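Local atomic coordinates of protein DJ-1 homolog D (Arabidopsis thaliana, PDB entry 4OGG), a protein that belongs to the DJ-1/PfpI family and carries two such alpha/beta units in tandem along one chain. Residues Leu199-Asp204 against Asp274-Pro279; Lys327-Pro332 against Leu360-Ala365; Arg89-Leu94 against Gln121-Ala126; Leu6-Asp11 against Leu83-Gly88. All blocks are in the same frame, centred on the assembly; numbering follows the deposited sequence.

Interaction 1: residues Leu199-Asp204 against Asp274-Pro279; sequences LFLCGD and DALVIP
F200 and V277 face the same way from adjacent parallel strands, 197-201 and 275-278, in the central sheet of the second DJ-1/PfpI unit. The backbones pair as parallel strands do: L199 gives its N-H to A275 O and takes V277 N on its own carbonyl, and L201 N then reaches V277 O at 3.1 Å. Beside this seam the valine lies along the phenyl group, and V277 CB sits over one ring face in a CH-pi contact, 3.6 Å from the F200 centroid and 15° off the normal. The ring owes this placement to a chi1 of -91°, well away from a staggered value. P279 CG meets the same ring at an angle, 3.8 Å from F200 CD2. In this three-layer alpha/beta sandwich, helix 208-221 covers that face of the sheet, with F215 meeting F200 edge to face. L199 and L276 lie on the other face; helix 291-302 packs there against L201 and L276, its V297 touching both. L276 has CG anti to its backbone N (chi1 -176°), which brings CD1 back across the seam between the strands, 3.7 Å from L201 CG and 3.4 Å from L199 O. Two residues after V277, the pairing would need an N-H at P279 directed to L201 O, and proline has none. Its ring is there instead, P279 CD lying 3.3 Å from L201 O. Where the strands separate, a water takes over, donating to L201 O and to P279 O, with 3.0 Å from the water oxygen to either.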
# COMPACT_ATOMS: atom_id res chain seq x y z
N LEU C 199 -15.58 -2.42 29.79
CA LEU C 199 -15.00 -3.51 29.00
C LEU C 199 -15.25 -3.30 27.51
O LEU C 199 -16.37 -3.01 27.10
CB LEU C 199 -15.62 -4.86 29.42
CG LEU C 199 -15.17 -6.06 28.58
CD1 LEU C 199 -13.69 -6.32 28.80
CD2 LEU C 199 -15.98 -7.29 28.97
N PHE C 200 -14.20 -3.44 26.72
CA PHE C 200 -14.29 -3.28 25.27
C PHE C 200 -14.13 -4.63 24.58
O PHE C 200 -13.15 -5.32 24.80
CB PHE C 200 -13.18 -2.35 24.76
CG PHE C 200 -13.57 -0.90 24.71
CD1 PHE C 200 -13.95 -0.23 25.87
CD2 PHE C 200 -13.54 -0.21 23.50
CE1 PHE C 200 -14.30 1.12 25.82
CE2 PHE C 200 -13.88 1.14 23.45
CZ PHE C 200 -14.26 1.81 24.61
N LEU C 201 -15.10 -4.99 23.75
CA LEU C 201 -15.04 -6.25 23.01
C LEU C 201 -14.33 -5.95 21.69
O LEU C 201 -14.93 -5.38 20.77
CB LEU C 201 -16.44 -6.79 22.75
CG LEU C 201 -17.19 -7.26 23.99
CD1 LEU C 201 -18.64 -7.58 23.65
CD2 LEU C 201 -16.49 -8.48 24.57
N CYS C 202 -13.06 -6.33 21.61
CA CYS C 202 -12.25 -6.07 20.43
C CYS C 202 -12.01 -7.30 19.57
O CYS C 202 -12.35 -8.43 19.95
CB CYS C 202 -10.90 -5.48 20.85
SG CYS C 202 -11.03 -3.98 21.85
N GLY C 203 -11.40 -7.07 18.40
CA GLY C 203 -11.10 -8.15 17.48
C GLY C 203 -10.30 -7.63 16.31
O GLY C 203 -10.18 -6.42 16.12
N ASP C 204 -9.74 -8.54 15.51
CA ASP C 204 -8.96 -8.12 14.36
C ASP C 204 -9.78 -7.30 13.37
O ASP C 204 -10.93 -7.64 13.05
CB ASP C 204 -8.35 -9.32 13.64
CG ASP C 204 -7.29 -10.02 14.46
OD1 ASP C 204 -6.86 -9.44 15.48
OD2 ASP C 204 -6.87 -11.13 14.07
N ASP C 274 -18.95 -2.05 34.76
CA ASP C 274 -20.14 -1.22 34.86
C ASP C 274 -20.75 -0.95 33.49
O ASP C 274 -21.90 -0.54 33.40
CB ASP C 274 -19.79 0.10 35.54
CG ASP C 274 -19.17 -0.10 36.90
OD1 ASP C 274 -19.86 -0.64 37.80
OD2 ASP C 274 -17.99 0.27 37.08
N ALA C 275 -19.97 -1.17 32.43
CA ALA C 275 -20.46 -0.94 31.08
C ALA C 275 -19.68 -1.71 30.02
O ALA C 275 -18.55 -2.14 30.23
CB ALA C 275 -20.42 0.56 30.76
N LEU C 276 -20.32 -1.89 28.86
CA LEU C 276 -19.72 -2.61 27.75
C LEU C 276 -19.71 -1.72 26.51
O LEU C 276 -20.69 -1.03 26.23
CB LEU C 276 -20.53 -3.87 27.46
CG LEU C 276 -20.01 -4.83 26.38
CD1 LEU C 276 -18.72 -5.49 26.85
CD2 LEU C 276 -21.08 -5.89 26.10
N VAL C 277 -18.61 -1.74 25.78
CA VAL C 277 -18.51 -0.95 24.56
C VAL C 277 -18.08 -1.87 23.42
O VAL C 277 -17.18 -2.70 23.58
CB VAL C 277 -17.48 0.19 24.70
CG1 VAL C 277 -17.42 0.98 23.40
CG2 VAL C 277 -17.87 1.11 25.86
N ILE C 278 -18.73 -1.72 22.27
CA ILE C 278 -18.42 -2.56 21.12
C ILE C 278 -18.03 -1.75 19.89
O ILE C 278 -18.88 -1.15 19.23
CB ILE C 278 -19.62 -3.45 20.73
CG1 ILE C 278 -20.08 -4.27 21.93
CG2 ILE C 278 -19.22 -4.38 19.58
CD1 ILE C 278 -21.27 -5.16 21.65
N PRO C 279 -16.72 -1.72 19.57
CA PRO C 279 -16.24 -0.98 18.40
C PRO C 279 -16.80 -1.61 17.12
O PRO C 279 -17.17 -2.79 17.11
CB PRO C 279 -14.73 -1.14 18.49
CG PRO C 279 -14.49 -1.24 19.98
CD PRO C 279 -15.60 -2.17 20.40
O HOH W 1 -15.29 -5.04 17.78

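Interaction 2: residues Lys327-Pro332 against Leu360-Ala365; sequences KCTAYP and LVTGAA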
# COMPACT_ATOMS: atom_id res chain seq x y z
N LYS C 327 -34.95 -0.27 20.53
CA LYS C 327 -34.77 0.74 19.49
C LYS C 327 -33.29 1.07 19.38
O LYS C 327 -32.62 1.30 20.39
CB LYS C 327 -35.55 2.02 19.84
CG LYS C 327 -37.04 1.82 20.04
CD LYS C 327 -37.74 3.15 20.29
CE LYS C 327 -39.21 2.97 20.64
NZ LYS C 327 -39.40 2.24 21.92
N CYS C 328 -32.76 1.09 18.16
CA CYS C 328 -31.35 1.40 17.97
C CYS C 328 -30.99 1.69 16.52
O CYS C 328 -31.77 1.42 15.60
CB CYS C 328 -30.49 0.23 18.46
SG CYS C 328 -30.62 -1.28 17.45
N THR C 329 -29.81 2.25 16.33
CA THR C 329 -29.31 2.56 15.00
C THR C 329 -28.04 1.74 14.81
O THR C 329 -27.65 0.98 15.70
CB THR C 329 -28.98 4.05 14.85
OG1 THR C 329 -28.72 4.34 13.47
CG2 THR C 329 -27.76 4.43 15.68
N ALA C 330 -27.41 1.89 13.66
CA ALA C 330 -26.18 1.17 13.35
C ALA C 330 -25.72 1.64 11.99
O ALA C 330 -26.35 2.52 11.39
CB ALA C 330 -26.44 -0.34 13.32
N TYR C 331 -24.62 1.09 11.49
CA TYR C 331 -24.15 1.48 10.18
C TYR C 331 -25.34 1.19 9.26
O TYR C 331 -26.00 0.17 9.41
CB TYR C 331 -22.94 0.64 9.75
CG TYR C 331 -22.32 1.14 8.47
CD1 TYR C 331 -21.69 2.39 8.42
CD2 TYR C 331 -22.40 0.41 7.29
CE1 TYR C 331 -21.18 2.90 7.23
CE2 TYR C 331 -21.90 0.90 6.09
CZ TYR C 331 -21.29 2.15 6.07
OH TYR C 331 -20.81 2.67 4.89
N PRO C 332 -25.63 2.09 8.30
CA PRO C 332 -26.75 1.89 7.38
C PRO C 332 -26.99 0.45 6.95
O PRO C 332 -28.09 -0.07 7.08
CB PRO C 332 -26.40 2.81 6.22
CG PRO C 332 -25.80 3.99 6.95
CD PRO C 332 -24.88 3.32 7.96
N LEU C 360 -29.18 0.88 26.37
CA LEU C 360 -28.50 0.73 25.09
C LEU C 360 -28.23 2.02 24.32
O LEU C 360 -29.15 2.76 23.99
CB LEU C 360 -29.30 -0.23 24.21
CG LEU C 360 -28.71 -0.59 22.84
CD1 LEU C 360 -27.42 -1.37 23.03
CD2 LEU C 360 -29.72 -1.41 22.06
N VAL C 361 -26.95 2.27 24.04
CA VAL C 361 -26.54 3.44 23.28
C VAL C 361 -25.96 2.95 21.96
O VAL C 361 -25.06 2.12 21.95
CB VAL C 361 -25.45 4.26 24.01
CG1 VAL C 361 -24.96 5.39 23.10
CG2 VAL C 361 -26.00 4.84 25.31
N THR C 362 -26.48 3.46 20.85
CA THR C 362 -25.99 3.04 19.55
C THR C 362 -25.59 4.18 18.63
O THR C 362 -26.23 5.24 18.59
CB THR C 362 -27.02 2.15 18.80
OG1 THR C 362 -28.29 2.81 18.77
CG2 THR C 362 -27.15 0.81 19.48
N GLY C 363 -24.51 3.95 17.89
CA GLY C 363 -24.00 4.91 16.93
C GLY C 363 -23.96 4.25 15.57
O GLY C 363 -24.07 3.02 15.47
N ALA C 364 -23.80 5.04 14.51
CA ALA C 364 -23.78 4.50 13.16
C ALA C 364 -22.40 4.41 12.52
O ALA C 364 -22.13 3.49 11.75
CB ALA C 364 -24.69 5.33 12.27
N ALA C 365 -21.53 5.37 12.83
CA ALA C 365 -20.19 5.40 12.25
C ALA C 365 -19.29 6.29 13.11
O ALA C 365 -19.77 6.97 14.01
CB ALA C 365 -20.26 5.94 10.83
O HOH W 2 -29.92 2.60 20.91
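T362 OG1 is gripped from two directions: T329 N donates to it at 2.9 Å along a nearly straight bond (174°), and a water lies 2.7 Å from the same T362 OG1. The hydroxyl is placed for this by a chi1 of 52°, which sets OG1 between the backbone N and the carbonyl carbon. That water also donates toward K327 O and L360 O, although more acceptors surround it than it has protons. A side chain and a solvent molecule thus do the joining between two backbones that, in these segments, share no direct amide-to-carbonyl bond. The two threonines slide past each other in opposite senses, T329 CG2 coming to 3.4 Å from T362 O, while T329 OG1 turns to L346 O. Apolar contacts close the start of the pair. C328 CB rests 3.5 Å from T362 CG2 and 4.0 Å from L360 CD2. Further along, the chains draw together: A364 CB presses on A330 O at 3.4 Å, and A330 CA points a C-H at G363 O, 3.5 Å away with 150° at the hydrogen. A364 O then lies at the edge of the Y331 ring, in its plane, 3.5 Å from CD1. The same ring meets H312, next in the chain to the modified cysteine at position 311. The contact joins the small two-stranded sheet of 327-328 and 344-345 to the central one, where strand 360-362 runs parallel to 307-309, at the C-terminal strand ends where sites of alpha/beta folds characteristically lie.

Interaction 3: residues Arg89-Leu94 against Gln121-Ala126; sequences RAPEYL and QLILAA
I123 reaches P91 and L94 with one extended branch, and following it shows how two nearly parallel helices can meet largely through one side chain. From CB, which stands back on helix 121-126, CG1 leaves anti to the carbonyl carbon (chi1 -56°) and heads for helix 90-94. There I123 CG1 comes to 3.7 Å from P91 O and 4.1 Å from P91 CB. The tip goes further: I123 CD1 lies over the backbone at 3.9 Å from P91 CA and settles 3.8 Å from L94 CB, nearly one helical turn beyond the proline. L94 crosses the isoleucine at a slant. V100 and V104 of helix 98-110 also touch I123. The neighbouring L122 is the second contributor, its CD1 4.2 Å from E92 CA. The glutamate's carboxylate turns instead to the third subunit, binding Y251 OH and H312 NE2 there. The axes approach to 8.2 Å at 19°, and in these segments the contact is entirely one of packing. Each helix follows a strand of the central sheet, 82-85 and 114-116, which lie side by side, and this pairing of helices after neighbouring parallel strands is characteristic of the alpha/beta fold of the DJ-1/PfpI family.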
# COMPACT_ATOMS: atom_id res chain seq x y z
N ARG C 89 3.53 14.72 10.99
CA ARG C 89 4.50 15.44 10.17
C ARG C 89 4.04 16.85 9.79
O ARG C 89 4.74 17.57 9.07
CB ARG C 89 4.84 14.66 8.89
CG ARG C 89 5.79 13.49 9.13
CD ARG C 89 6.40 12.95 7.84
NE ARG C 89 5.42 12.33 6.94
CZ ARG C 89 4.89 12.92 5.87
NH1 ARG C 89 5.25 14.16 5.55
NH2 ARG C 89 4.04 12.25 5.10
N ALA C 90 2.88 17.25 10.28
CA ALA C 90 2.38 18.59 9.99
C ALA C 90 3.17 19.66 10.75
O ALA C 90 3.50 20.70 10.19
CB ALA C 90 0.89 18.68 10.34
N PRO C 91 3.48 19.42 12.04
CA PRO C 91 4.23 20.42 12.80
C PRO C 91 5.51 20.96 12.16
O PRO C 91 5.76 22.17 12.20
CB PRO C 91 4.50 19.72 14.12
CG PRO C 91 3.25 18.90 14.30
CD PRO C 91 3.08 18.30 12.91
N GLU C 92 6.32 20.10 11.56
CA GLU C 92 7.56 20.59 10.98
C GLU C 92 7.35 21.65 9.92
O GLU C 92 8.15 22.59 9.82
CB GLU C 92 8.42 19.44 10.42
CG GLU C 92 7.88 18.75 9.18
CD GLU C 92 8.91 17.83 8.55
OE1 GLU C 92 8.58 17.14 7.56
OE2 GLU C 92 10.06 17.79 9.04
N TYR C 93 6.28 21.55 9.13
CA TYR C 93 6.05 22.57 8.11
C TYR C 93 5.18 23.70 8.65
O TYR C 93 5.31 24.84 8.21
CB TYR C 93 5.45 21.94 6.83
CG TYR C 93 3.94 21.83 6.74
CD1 TYR C 93 3.16 22.94 6.42
CD2 TYR C 93 3.30 20.61 6.92
CE1 TYR C 93 1.78 22.83 6.26
CE2 TYR C 93 1.92 20.48 6.77
CZ TYR C 93 1.16 21.60 6.43
OH TYR C 93 -0.20 21.48 6.26
N LEU C 94 4.32 23.39 9.61
CA LEU C 94 3.48 24.42 10.22
C LEU C 94 4.37 25.39 11.01
O LEU C 94 4.09 26.58 11.08
CB LEU C 94 2.45 23.79 11.16
CG LEU C 94 1.31 22.97 10.53
CD1 LEU C 94 0.45 22.35 11.62
CD2 LEU C 94 0.47 23.88 9.64
N GLN C 121 5.15 20.08 19.50
CA GLN C 121 6.01 21.01 20.20
C GLN C 121 7.04 21.74 19.32
O GLN C 121 7.61 22.74 19.74
CB GLN C 121 6.73 20.30 21.36
CG GLN C 121 5.84 20.03 22.58
CD GLN C 121 4.95 18.80 22.45
OE1 GLN C 121 4.19 18.65 21.48
NE2 GLN C 121 5.03 17.90 23.44
N LEU C 122 7.28 21.23 18.12
CA LEU C 122 8.22 21.89 17.22
C LEU C 122 7.72 23.29 16.94
O LEU C 122 8.50 24.23 16.79
CB LEU C 122 8.35 21.12 15.90
CG LEU C 122 9.19 19.85 15.94
CD1 LEU C 122 9.15 19.18 14.57
CD2 LEU C 122 10.62 20.19 16.33
N ILE C 123 6.40 23.44 16.89
CA ILE C 123 5.80 24.74 16.65
C ILE C 123 6.02 25.68 17.83
O ILE C 123 6.23 26.88 17.65
CB ILE C 123 4.29 24.61 16.37
CG1 ILE C 123 4.07 23.65 15.19
CG2 ILE C 123 3.70 25.97 16.03
CD1 ILE C 123 2.62 23.30 14.92
N LEU C 124 5.98 25.14 19.05
CA LEU C 124 6.21 25.96 20.24
C LEU C 124 7.66 26.44 20.24
O LEU C 124 7.96 27.56 20.67
CB LEU C 124 5.92 25.15 21.51
CG LEU C 124 4.50 24.58 21.64
CD1 LEU C 124 4.36 23.87 22.97
CD2 LEU C 124 3.48 25.70 21.51
N ALA C 125 8.57 25.58 19.78
CA ALA C 125 9.97 25.94 19.72
C ALA C 125 10.15 27.08 18.72
O ALA C 125 10.87 28.04 18.99
CB ALA C 125 10.81 24.74 19.30
N ALA C 126 9.49 26.97 17.58
CA ALA C 126 9.58 28.00 16.54
C ALA C 126 8.96 29.32 17.01
O ALA C 126 9.42 30.39 16.62
CB ALA C 126 8.90 27.52 15.26

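Interaction 4: residues Leu6-Asp11 against Leu83-Gly88; sequences LILCGD and LVIPGG
L6 O takes the N-H of V84 at 2.9 Å and is also covered by L83 CD1, 3.3 Å away, a methyl brought there by a CG anti to the backbone N (chi1 174°). I7 comes next, on the opposite face of the sheet. It lies side by side with V84, I7 CG1 being 3.9 Å from V84 CB, and its other branch meets the proline ring nearly at a right angle, I7 CG2 to P86 CG 3.6 Å. L8 N returns to the seam, donating to V84 O at 3.0 Å, while its side chain packs against V100 and V104 of helix 98-110. L8 O is where direct pairing stops: P86 has no N-H to give it, and P86 CD comes to 3.2 Å instead. A water mends the break, donating to L8 O and, at 2.9 Å, to P86 O. Beyond, the two segments separate as loops. D11 forms a salt bridge with K39 and a hydrogen bond to Q249 N of the third subunit. In the other loop G88, whose backbone angles (phi 100°) would jam a CB against the preceding carbonyl, gives its N-H to OD2 of the modified cysteine at position 118. Parallel strands whose C-terminal ends open into loops beside a cysteine, here modified, are consistent with the pocket of the DJ-1/PfpI fold.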
# COMPACT_ATOMS: atom_id res chain seq x y z
N LEU C 6 -9.60 25.40 19.92
CA LEU C 6 -9.12 25.41 18.54
C LEU C 6 -8.04 24.34 18.38
O LEU C 6 -7.18 24.20 19.24
CB LEU C 6 -8.53 26.78 18.20
CG LEU C 6 -8.02 26.99 16.78
CD1 LEU C 6 -9.19 26.94 15.81
CD2 LEU C 6 -7.30 28.33 16.68
N ILE C 7 -8.11 23.57 17.30
CA ILE C 7 -7.10 22.55 17.03
C ILE C 7 -6.33 22.99 15.79
O ILE C 7 -6.91 23.26 14.73
CB ILE C 7 -7.72 21.15 16.78
CG1 ILE C 7 -8.46 20.67 18.04
CG2 ILE C 7 -6.62 20.15 16.42
CD1 ILE C 7 -9.03 19.26 17.92
N LEU C 8 -5.01 23.10 15.94
CA LEU C 8 -4.13 23.51 14.86
C LEU C 8 -3.76 22.30 14.01
O LEU C 8 -2.88 21.52 14.38
CB LEU C 8 -2.87 24.16 15.45
CG LEU C 8 -1.75 24.59 14.50
CD1 LEU C 8 -2.29 25.55 13.45
CD2 LEU C 8 -0.65 25.24 15.31
N CYS C 9 -4.43 22.15 12.88
CA CYS C 9 -4.22 21.02 11.98
C CYS C 9 -3.30 21.31 10.80
O CYS C 9 -3.00 22.46 10.48
CB CYS C 9 -5.57 20.53 11.43
SG CYS C 9 -6.78 20.10 12.70
N GLY C 10 -2.85 20.23 10.16
CA GLY C 10 -1.98 20.35 9.00
C GLY C 10 -1.96 19.03 8.25
O GLY C 10 -2.42 18.01 8.77
N ASP C 11 -1.45 19.04 7.03
CA ASP C 11 -1.38 17.82 6.25
C ASP C 11 -0.40 16.84 6.88
O ASP C 11 0.72 17.22 7.25
CB ASP C 11 -0.98 18.12 4.80
CG ASP C 11 -2.05 18.90 4.05
OD1 ASP C 11 -3.13 19.14 4.63
OD2 ASP C 11 -1.80 19.27 2.89
N LEU C 83 -6.06 25.79 23.13
CA LEU C 83 -5.49 25.37 21.85
C LEU C 83 -4.88 23.98 21.96
O LEU C 83 -4.24 23.65 22.96
CB LEU C 83 -4.41 26.36 21.42
CG LEU C 83 -3.59 26.00 20.17
CD1 LEU C 83 -4.49 26.05 18.93
CD2 LEU C 83 -2.43 26.98 20.02
N VAL C 84 -5.09 23.16 20.93
CA VAL C 84 -4.53 21.81 20.90
C VAL C 84 -3.65 21.71 19.66
O VAL C 84 -4.06 22.13 18.57
CB VAL C 84 -5.65 20.74 20.81
CG1 VAL C 84 -5.03 19.34 20.73
CG2 VAL C 84 -6.56 20.84 22.02
N ILE C 85 -2.45 21.18 19.82
CA ILE C 85 -1.52 21.02 18.70
C ILE C 85 -1.17 19.56 18.49
O ILE C 85 -0.33 19.01 19.21
CB ILE C 85 -0.20 21.80 18.92
CG1 ILE C 85 -0.49 23.26 19.25
CG2 ILE C 85 0.67 21.72 17.66
CD1 ILE C 85 0.76 24.09 19.52
N PRO C 86 -1.81 18.90 17.51
CA PRO C 86 -1.55 17.49 17.22
C PRO C 86 -0.13 17.29 16.70
O PRO C 86 0.51 18.24 16.25
CB PRO C 86 -2.58 17.15 16.15
CG PRO C 86 -3.71 18.11 16.43
CD PRO C 86 -2.96 19.39 16.72
N GLY C 87 0.35 16.05 16.77
CA GLY C 87 1.67 15.75 16.27
C GLY C 87 1.60 15.28 14.83
O GLY C 87 0.70 15.67 14.08
N GLY C 88 2.53 14.41 14.44
CA GLY C 88 2.58 13.91 13.08
C GLY C 88 3.64 14.68 12.32
O GLY C 88 4.55 15.24 12.93
O HOH W 3 -0.48 19.61 13.87

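Interactions 4 and 1 are the same parallel strand pairing in the first and second family units, with centres about 29 Å apart on opposite sides of the chain's centre. Each unit adds a neighbour. Interaction 3 touches interaction 4, centres about 9 Å apart, through Y93 OH and D11 N at 2.8 Å; strand 82-85 leads directly into helix 90-94. Interaction 2 reaches the same sheet as interaction 1, but their nearest atoms stay about 7 Å apart. The modified cysteines suggest where the pocket of each unit lies: interactions 2, 3 and 4 each adjoin such a cysteine or the histidine that follows it, in this chain or, for interaction 3, in the third subunit.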